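Local coordinates for salicylaldehyde dehydrogenase NahF (Pseudomonas putida, PDB 4JZ6), which probably catalyses the NAD+-dependent oxidation of salicylaldehyde to salicylate, a step in the bacterial breakdown of naphthalene, at residues N26-S31 against C204-G209; K408-A413 against I433-R438. All blocks are in the same frame, centred on the assembly; numbering follows the deposited sequence.

Followed from the N terminus, the chain shows how long-range contacts can close loops of very different length. Contact 1 comes first: it joins strand 27-29, an edge strand of the N-terminal four-stranded sheet, to the end of helix 195-208, closing a loop of 172 residues rich in helix. Contact 2 opens only after contact 1 has closed, and it bridges just 19 residues, bringing helix 410-418 beside helix 433-442 on the seven-stranded sheet. The two therefore stand in series, neither nested nor crossed. Their centres lie about 51 Å apart on opposite sides of the chain's centre, so each ties its own part of the fold at the surface, away from the salicylaldehyde pockets.

Contact 1: N26-S31 against C204-G209; sequences NAWIDS and CVQEAG
Gln-206 reaches from the last turn of helix 195-208 to Trp-28 on strand 27-29, and a single hydrogen bond joins them. With CG anti to the backbone N (chi1 -179°) and the chain extended beyond it, the glutamine carries its amide clear of the helix. Its OE1 accepts from the indole, Trp-28 NE1 to Gln-206 OE1 being 2.9 Å, and the N-H points at it with an angle of 157°. The oxygen lies at the edge of the indole, close to the ring plane, whereas NE1 stands above the plane of the amide, off the lone-pair directions; the two flat groups are turned about 50° from one another. The other amide atom, Gln-206 NE2, passes 4.0 Å from Asn-26 O, a neighbourly approach and not a bond. Helix 195-208 links the parallel strands 186-189 and 215-218 in a beta-alpha-beta crossover of the six-stranded sheet, the Rossmann-like part of an aldehyde dehydrogenase. Trp-28 also meets the ring of Phe-23 and touches Tyr-217, so the indole is framed from both sheets. The contact is thus uncharged and directional: it satisfies the one polar atom of the indole and engages the amide through its oxygen alone across these two segments.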
ATOM      1  N   ASN A  26      -1.031  19.209  23.870  1.00 40.44           N
ATOM      2  CA  ASN A  26      -2.121  19.914  24.539  1.00 41.55           C
ATOM      3  C   ASN A  26      -1.783  21.373  24.823  1.00 47.87           C
ATOM      4  O   ASN A  26      -2.303  21.971  25.769  1.00 55.58           O
ATOM      5  CB  ASN A  26      -2.544  19.189  25.825  1.00 41.57           C
ATOM      6  CG  ASN A  26      -3.562  18.088  25.568  1.00 48.74           C
ATOM      7  OD1 ASN A  26      -3.920  17.804  24.422  1.00 46.90           O
ATOM      8  ND2 ASN A  26      -4.028  17.457  26.642  1.00 52.33           N
ATOM      9  N   ALA A  27      -0.906  21.941  23.999  1.00 43.06           N
ATOM     10  CA  ALA A  27      -0.502  23.334  24.162  1.00 41.80           C
ATOM     11  C   ALA A  27      -0.547  24.090  22.841  1.00 40.27           C
ATOM     12  O   ALA A  27       0.021  23.648  21.841  1.00 30.15           O
ATOM     13  CB  ALA A  27       0.890  23.419  24.772  1.00 31.45           C
ATOM     14  N   TRP A  28      -1.230  25.231  22.838  1.00 39.57           N
ATOM     15  CA  TRP A  28      -1.222  26.110  21.679  1.00 31.59           C
ATOM     16  C   TRP A  28      -0.041  27.069  21.778  1.00 32.85           C
ATOM     17  O   TRP A  28       0.109  27.782  22.771  1.00 43.40           O
ATOM     18  CB  TRP A  28      -2.541  26.863  21.567  1.00 31.75           C
ATOM     19  CG  TRP A  28      -3.693  25.981  21.187  1.00 30.56           C
ATOM     20  CD1 TRP A  28      -4.609  25.413  22.028  1.00 37.35           C
ATOM     21  CD2 TRP A  28      -4.052  25.565  19.864  1.00 29.66           C
ATOM     22  NE1 TRP A  28      -5.518  24.670  21.309  1.00 29.16           N
ATOM     23  CE2 TRP A  28      -5.199  24.751  19.980  1.00 34.91           C
ATOM     24  CE3 TRP A  28      -3.521  25.805  18.596  1.00 35.53           C
ATOM     25  CZ2 TRP A  28      -5.816  24.171  18.873  1.00 32.08           C
ATOM     26  CZ3 TRP A  28      -4.135  25.227  17.499  1.00 30.57           C
ATOM     27  CH2 TRP A  28      -5.271  24.422  17.645  1.00 29.15           C
ATOM     28  N   ILE A  29       0.804  27.069  20.749  1.00 33.33           N
ATOM     29  CA  ILE A  29       2.092  27.756  20.805  1.00 36.45           C
ATOM     30  C   ILE A  29       2.454  28.448  19.495  1.00 34.28           C
ATOM     31  O   ILE A  29       1.926  28.114  18.435  1.00 34.40           O
ATOM     32  CB  ILE A  29       3.232  26.768  21.114  1.00 34.60           C
ATOM     33  CG1 ILE A  29       3.199  25.607  20.124  1.00 32.41           C
ATOM     34  CG2 ILE A  29       3.126  26.240  22.529  1.00 33.74           C
ATOM     35  CD1 ILE A  29       4.328  24.633  20.296  1.00 42.65           C
ATOM     36  N   ASP A  30       3.371  29.407  19.578  1.00 40.50           N
ATOM     37  CA  ASP A  30       3.926  30.048  18.393  1.00 36.11           C
ATOM     38  C   ASP A  30       4.965  29.120  17.775  1.00 44.07           C
ATOM     39  O   ASP A  30       5.365  28.135  18.396  1.00 42.07           O
ATOM     40  CB  ASP A  30       4.587  31.375  18.766  1.00 46.60           C
ATOM     41  CG  ASP A  30       3.628  32.343  19.425  1.00 49.28           C
ATOM     42  OD1 ASP A  30       2.471  32.442  18.964  1.00 48.89           O
ATOM     43  OD2 ASP A  30       4.034  33.001  20.406  1.00 52.06           O
ATOM     44  N   SER A  31       5.400  29.428  16.557  1.00 42.47           N
ATOM     45  CA  SER A  31       6.439  28.633  15.912  1.00 38.89           C
ATOM     46  C   SER A  31       7.792  28.975  16.516  1.00 37.68           C
ATOM     47  O   SER A  31       7.941  30.006  17.169  1.00 41.75           O
ATOM     48  CB  SER A  31       6.460  28.881  14.408  1.00 39.21           C
ATOM     49  OG  SER A  31       6.893  30.201  14.123  1.00 46.20           O
ATOM     50  N   CYS A 204     -11.525  21.092  18.670  1.00 25.04           N
ATOM     51  CA  CYS A 204     -12.607  20.178  18.987  1.00 31.11           C
ATOM     52  C   CYS A 204     -12.071  18.890  19.597  1.00 27.42           C
ATOM     53  O   CYS A 204     -12.560  18.429  20.630  1.00 24.58           O
ATOM     54  CB  CYS A 204     -13.423  19.875  17.739  1.00 24.01           C
ATOM     55  SG  CYS A 204     -14.493  21.232  17.267  1.00 24.71           S
ATOM     56  N   VAL A 205     -11.051  18.326  18.961  1.00 26.48           N
ATOM     57  CA  VAL A 205     -10.416  17.120  19.472  1.00 24.62           C
ATOM     58  C   VAL A 205      -9.847  17.350  20.874  1.00 23.68           C
ATOM     59  O   VAL A 205      -9.955  16.479  21.745  1.00 23.53           O
ATOM     60  CB  VAL A 205      -9.330  16.618  18.508  1.00 22.55           C
ATOM     61  CG1 VAL A 205      -8.650  15.383  19.055  1.00 27.37           C
ATOM     62  CG2 VAL A 205      -9.954  16.319  17.164  1.00 21.98           C
ATOM     63  N   GLN A 206      -9.261  18.527  21.093  1.00 24.45           N
ATOM     64  CA  GLN A 206      -8.727  18.873  22.406  1.00 32.79           C
ATOM     65  C   GLN A 206      -9.823  18.874  23.468  1.00 25.56           C
ATOM     66  O   GLN A 206      -9.644  18.319  24.552  1.00 29.73           O
ATOM     67  CB  GLN A 206      -8.023  20.235  22.388  1.00 32.18           C
ATOM     68  CG  GLN A 206      -7.432  20.627  23.746  1.00 34.81           C
ATOM     69  CD  GLN A 206      -6.923  22.066  23.795  1.00 41.46           C
ATOM     70  OE1 GLN A 206      -7.211  22.873  22.908  1.00 40.26           O
ATOM     71  NE2 GLN A 206      -6.164  22.392  24.843  1.00 42.55           N
ATOM     72  N   GLU A 207     -10.959  19.482  23.142  1.00 25.75           N
ATOM     73  CA  GLU A 207     -12.058  19.620  24.095  1.00 26.25           C
ATOM     74  C   GLU A 207     -12.830  18.323  24.341  1.00 28.17           C
ATOM     75  O   GLU A 207     -13.608  18.233  25.294  1.00 26.06           O
ATOM     76  CB  GLU A 207     -13.014  20.734  23.658  1.00 26.76           C
ATOM     77  CG  GLU A 207     -12.322  22.069  23.485  1.00 27.54           C
ATOM     78  CD  GLU A 207     -13.279  23.199  23.188  1.00 36.52           C
ATOM     79  OE1 GLU A 207     -14.480  22.921  22.995  1.00 34.66           O
ATOM     80  OE2 GLU A 207     -12.833  24.367  23.151  1.00 44.71           O
ATOM     81  N   ALA A 208     -12.627  17.326  23.484  1.00 24.68           N
ATOM     82  CA  ALA A 208     -13.215  16.011  23.714  1.00 24.12           C
ATOM     83  C   ALA A 208     -12.408  15.264  24.766  1.00 24.16           C
ATOM     84  O   ALA A 208     -12.882  14.287  25.355  1.00 23.99           O
ATOM     85  CB  ALA A 208     -13.275  15.218  22.435  1.00 23.20           C
ATOM     86  N   GLY A 209     -11.181  15.724  24.994  1.00 24.46           N
ATOM     87  CA  GLY A 209     -10.371  15.203  26.076  1.00 24.69           C
ATOM     88  C   GLY A 209      -9.299  14.209  25.676  1.00 29.88           C
ATOM     89  O   GLY A 209      -8.861  13.406  26.503  1.00 24.04           O
TER

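Contact 2: K408-A413 against I433-R438; sequences KGEAEA and INRALR. With SO4 (sulfate ion), chain F.
Glu-410, in the first turn of helix 410-418, sends its side chain across to two arginines of helix 433-442. Its CB passes 3.8 Å from SO4 O1, at the foot of a sulfate probably taken up from the crystallisation liquor; there the helix start offers its amides, with Ala-411 N to SO4 O4 at 3.2 Å and a weak bond from Glu-410 N to SO4 O3. From CB the chain runs fully extended, CG anti to the backbone N (chi1 163°), and delivers CD to the edge of the Arg-438 guanidinium. Both oxygens then turn to one nitrogen: Glu-410 OE1 accepts from Arg-438 NH1 at 2.9 Å on its syn side, while Glu-410 OE2 makes the salt bridge to the same NH1 at 2.7 Å. Carboxylate and guanidinium lie almost flat to one another, their planes 18° apart. Each helix follows a parallel strand of the seven-stranded sheet, 401-407 and 425-429, and leads on to another, so the salt bridge joins consecutive beta-alpha-beta crossovers of the catalytic domain. OE2 also lies against the aliphatic part of a second arginine, Glu-410 OE2 to Arg-435 CD being 3.4 Å. A water bonded to OE2 accepts from Arg-435 NH1, whereas Arg-435 NH2 is salt-bridged to Asp-278. An alanine in place of Glu-410 has no carboxylate, which would probably leave the charge of Arg-438 without this mate and its guanidinium freer to turn. On one face of that guanidinium sits Arg-435 CA, 3.6 Å above the plane and over its centre.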
ATOM      1  N   LYS A 408     -20.604   7.480 -29.170  1.00 34.07           N
ATOM      2  CA  LYS A 408     -21.585   6.615 -29.804  1.00 41.46           C
ATOM      3  C   LYS A 408     -21.488   5.203 -29.253  1.00 39.45           C
ATOM      4  O   LYS A 408     -20.568   4.457 -29.582  1.00 45.39           O
ATOM      5  CB  LYS A 408     -21.394   6.604 -31.324  1.00 51.74           C
ATOM      6  CG  LYS A 408     -21.974   7.824 -32.021  1.00 62.66           C
ATOM      7  CD  LYS A 408     -21.098   8.288 -33.180  1.00 71.37           C
ATOM      8  CE  LYS A 408     -21.643   9.571 -33.808  1.00 71.84           C
ATOM      9  NZ  LYS A 408     -20.794  10.062 -34.934  1.00 70.84           N
ATOM     10  N   GLY A 409     -22.436   4.838 -28.402  1.00 31.57           N
ATOM     11  CA  GLY A 409     -22.552   3.462 -27.971  1.00 31.36           C
ATOM     12  C   GLY A 409     -21.940   3.160 -26.620  1.00 34.52           C
ATOM     13  O   GLY A 409     -21.106   3.908 -26.100  1.00 30.63           O
ATOM     14  N   GLU A 410     -22.362   2.030 -26.064  1.00 32.18           N
ATOM     15  CA  GLU A 410     -21.946   1.588 -24.747  1.00 33.20           C
ATOM     16  C   GLU A 410     -20.449   1.319 -24.679  1.00 41.41           C
ATOM     17  O   GLU A 410     -19.786   1.673 -23.699  1.00 28.02           O
ATOM     18  CB  GLU A 410     -22.730   0.332 -24.384  1.00 29.16           C
ATOM     19  CG  GLU A 410     -22.163  -0.475 -23.248  1.00 40.44           C
ATOM     20  CD  GLU A 410     -22.958  -1.736 -23.023  1.00 38.69           C
ATOM     21  OE1 GLU A 410     -22.555  -2.557 -22.171  1.00 28.17           O
ATOM     22  OE2 GLU A 410     -23.992  -1.903 -23.706  1.00 29.41           O
ATOM     23  N   ALA A 411     -19.919   0.699 -25.730  1.00 43.32           N
ATOM     24  CA  ALA A 411     -18.503   0.355 -25.769  1.00 37.45           C
ATOM     25  C   ALA A 411     -17.620   1.601 -25.744  1.00 31.14           C
ATOM     26  O   ALA A 411     -16.671   1.675 -24.960  1.00 28.69           O
ATOM     27  CB  ALA A 411     -18.194  -0.504 -26.981  1.00 30.58           C
ATOM     28  N   GLU A 412     -17.943   2.577 -26.592  1.00 29.87           N
ATOM     29  CA  GLU A 412     -17.152   3.804 -26.683  1.00 33.02           C
ATOM     30  C   GLU A 412     -17.220   4.598 -25.380  1.00 32.32           C
ATOM     31  O   GLU A 412     -16.248   5.247 -24.990  1.00 33.55           O
ATOM     32  CB  GLU A 412     -17.581   4.669 -27.878  1.00 39.62           C
ATOM     33  CG  GLU A 412     -16.699   5.903 -28.076  1.00 52.66           C
ATOM     34  CD  GLU A 412     -17.196   6.841 -29.165  1.00 63.38           C
ATOM     35  OE1 GLU A 412     -18.340   6.672 -29.638  1.00 70.21           O
ATOM     36  OE2 GLU A 412     -16.440   7.759 -29.547  1.00 65.56           O
ATOM     37  N   ALA A 413     -18.364   4.530 -24.704  1.00 30.14           N
ATOM     38  CA  ALA A 413     -18.516   5.173 -23.403  1.00 29.50           C
ATOM     39  C   ALA A 413     -17.512   4.606 -22.403  1.00 26.78           C
ATOM     40  O   ALA A 413     -16.809   5.351 -21.720  1.00 28.03           O
ATOM     41  CB  ALA A 413     -19.934   5.006 -22.886  1.00 27.68           C
ATOM     42  N   ILE A 433     -30.835  -0.824 -16.173  1.00 27.31           N
ATOM     43  CA  ILE A 433     -29.818  -0.947 -15.147  1.00 26.37           C
ATOM     44  C   ILE A 433     -28.840  -2.100 -15.439  1.00 39.38           C
ATOM     45  O   ILE A 433     -27.647  -2.011 -15.116  1.00 25.63           O
ATOM     46  CB  ILE A 433     -30.448  -1.036 -13.734  1.00 26.05           C
ATOM     47  CG1 ILE A 433     -30.788   0.369 -13.222  1.00 25.77           C
ATOM     48  CG2 ILE A 433     -29.496  -1.698 -12.747  1.00 25.31           C
ATOM     49  CD1 ILE A 433     -32.244   0.714 -13.250  1.00 26.47           C
ATOM     50  N   ASN A 434     -29.333  -3.163 -16.071  1.00 27.07           N
ATOM     51  CA  ASN A 434     -28.457  -4.254 -16.482  1.00 27.17           C
ATOM     52  C   ASN A 434     -27.324  -3.707 -17.322  1.00 28.66           C
ATOM     53  O   ASN A 434     -26.158  -4.011 -17.074  1.00 27.18           O
ATOM     54  CB  ASN A 434     -29.214  -5.323 -17.271  1.00 34.30           C
ATOM     55  CG  ASN A 434     -29.900  -6.328 -16.377  1.00 30.38           C
ATOM     56  OD1 ASN A 434     -29.671  -6.357 -15.169  1.00 27.69           O
ATOM     57  ND2 ASN A 434     -30.743  -7.167 -16.966  1.00 36.18           N
ATOM     58  N   ARG A 435     -27.669  -2.877 -18.299  1.00 27.47           N
ATOM     59  CA  ARG A 435     -26.651  -2.228 -19.107  1.00 31.05           C
ATOM     60  C   ARG A 435     -25.769  -1.294 -18.283  1.00 27.94           C
ATOM     61  O   ARG A 435     -24.542  -1.411 -18.306  1.00 26.09           O
ATOM     62  CB  ARG A 435     -27.261  -1.456 -20.266  1.00 28.12           C
ATOM     63  CG  ARG A 435     -26.225  -0.628 -20.986  1.00 28.03           C
ATOM     64  CD  ARG A 435     -26.649  -0.314 -22.394  1.00 29.00           C
ATOM     65  NE  ARG A 435     -27.414   0.923 -22.473  1.00 29.10           N
ATOM     66  CZ  ARG A 435     -27.784   1.483 -23.618  1.00 29.88           C
ATOM     67  NH1 ARG A 435     -27.457   0.911 -24.766  1.00 30.62           N
ATOM     68  NH2 ARG A 435     -28.474   2.613 -23.620  1.00 35.27           N
ATOM     69  N   ALA A 436     -26.392  -0.365 -17.560  1.00 26.75           N
ATOM     70  CA  ALA A 436     -25.651   0.584 -16.735  1.00 25.27           C
ATOM     71  C   ALA A 436     -24.636  -0.141 -15.847  1.00 24.61           C
ATOM     72  O   ALA A 436     -23.519   0.338 -15.641  1.00 24.13           O
ATOM     73  CB  ALA A 436     -26.608   1.416 -15.895  1.00 25.08           C
ATOM     74  N   LEU A 437     -25.027  -1.315 -15.358  1.00 24.68           N
ATOM     75  CA  LEU A 437     -24.153  -2.149 -14.539  1.00 24.76           C
ATOM     76  C   LEU A 437     -22.946  -2.674 -15.316  1.00 25.09           C
ATOM     77  O   LEU A 437     -21.835  -2.705 -14.782  1.00 27.53           O
ATOM     78  CB  LEU A 437     -24.938  -3.312 -13.926  1.00 24.36           C
ATOM     79  CG  LEU A 437     -25.703  -2.991 -12.636  1.00 28.07           C
ATOM     80  CD1 LEU A 437     -26.704  -4.084 -12.306  1.00 24.45           C
ATOM     81  CD2 LEU A 437     -24.736  -2.801 -11.487  1.00 23.12           C
ATOM     82  N   ARG A 438     -23.165  -3.086 -16.567  1.00 25.97           N
ATOM     83  CA  ARG A 438     -22.081  -3.551 -17.435  1.00 25.40           C
ATOM     84  C   ARG A 438     -20.978  -2.510 -17.526  1.00 32.64           C
ATOM     85  O   ARG A 438     -19.810  -2.798 -17.256  1.00 24.68           O
ATOM     86  CB  ARG A 438     -22.586  -3.843 -18.850  1.00 26.40           C
ATOM     87  CG  ARG A 438     -23.491  -5.036 -18.983  1.00 27.03           C
ATOM     88  CD  ARG A 438     -23.687  -5.351 -20.450  1.00 28.07           C
ATOM     89  NE  ARG A 438     -25.093  -5.533 -20.790  1.00 28.76           N
ATOM     90  CZ  ARG A 438     -25.779  -4.726 -21.591  1.00 29.31           C
ATOM     91  NH1 ARG A 438     -25.191  -3.681 -22.149  1.00 29.13           N
ATOM     92  NH2 ARG A 438     -27.056  -4.970 -21.841  1.00 38.34           N
TER
HETATM   93  S   SO4 F 505     -22.889  -0.384 -28.662  0.81 71.43           S
HETATM   94  O1  SO4 F 505     -23.063  -1.475 -27.709  0.81 77.91           O
HETATM   95  O2  SO4 F 505     -22.996  -0.923 -30.016  0.81 78.82           O
HETATM   96  O3  SO4 F 505     -23.944   0.613 -28.462  0.81 59.47           O
HETATM   97  O4  SO4 F 505     -21.565   0.210 -28.475  0.81 62.57           O
HETATM   98  O   HOH W   1     -25.366  -0.917 -25.682  1.00 30.96           O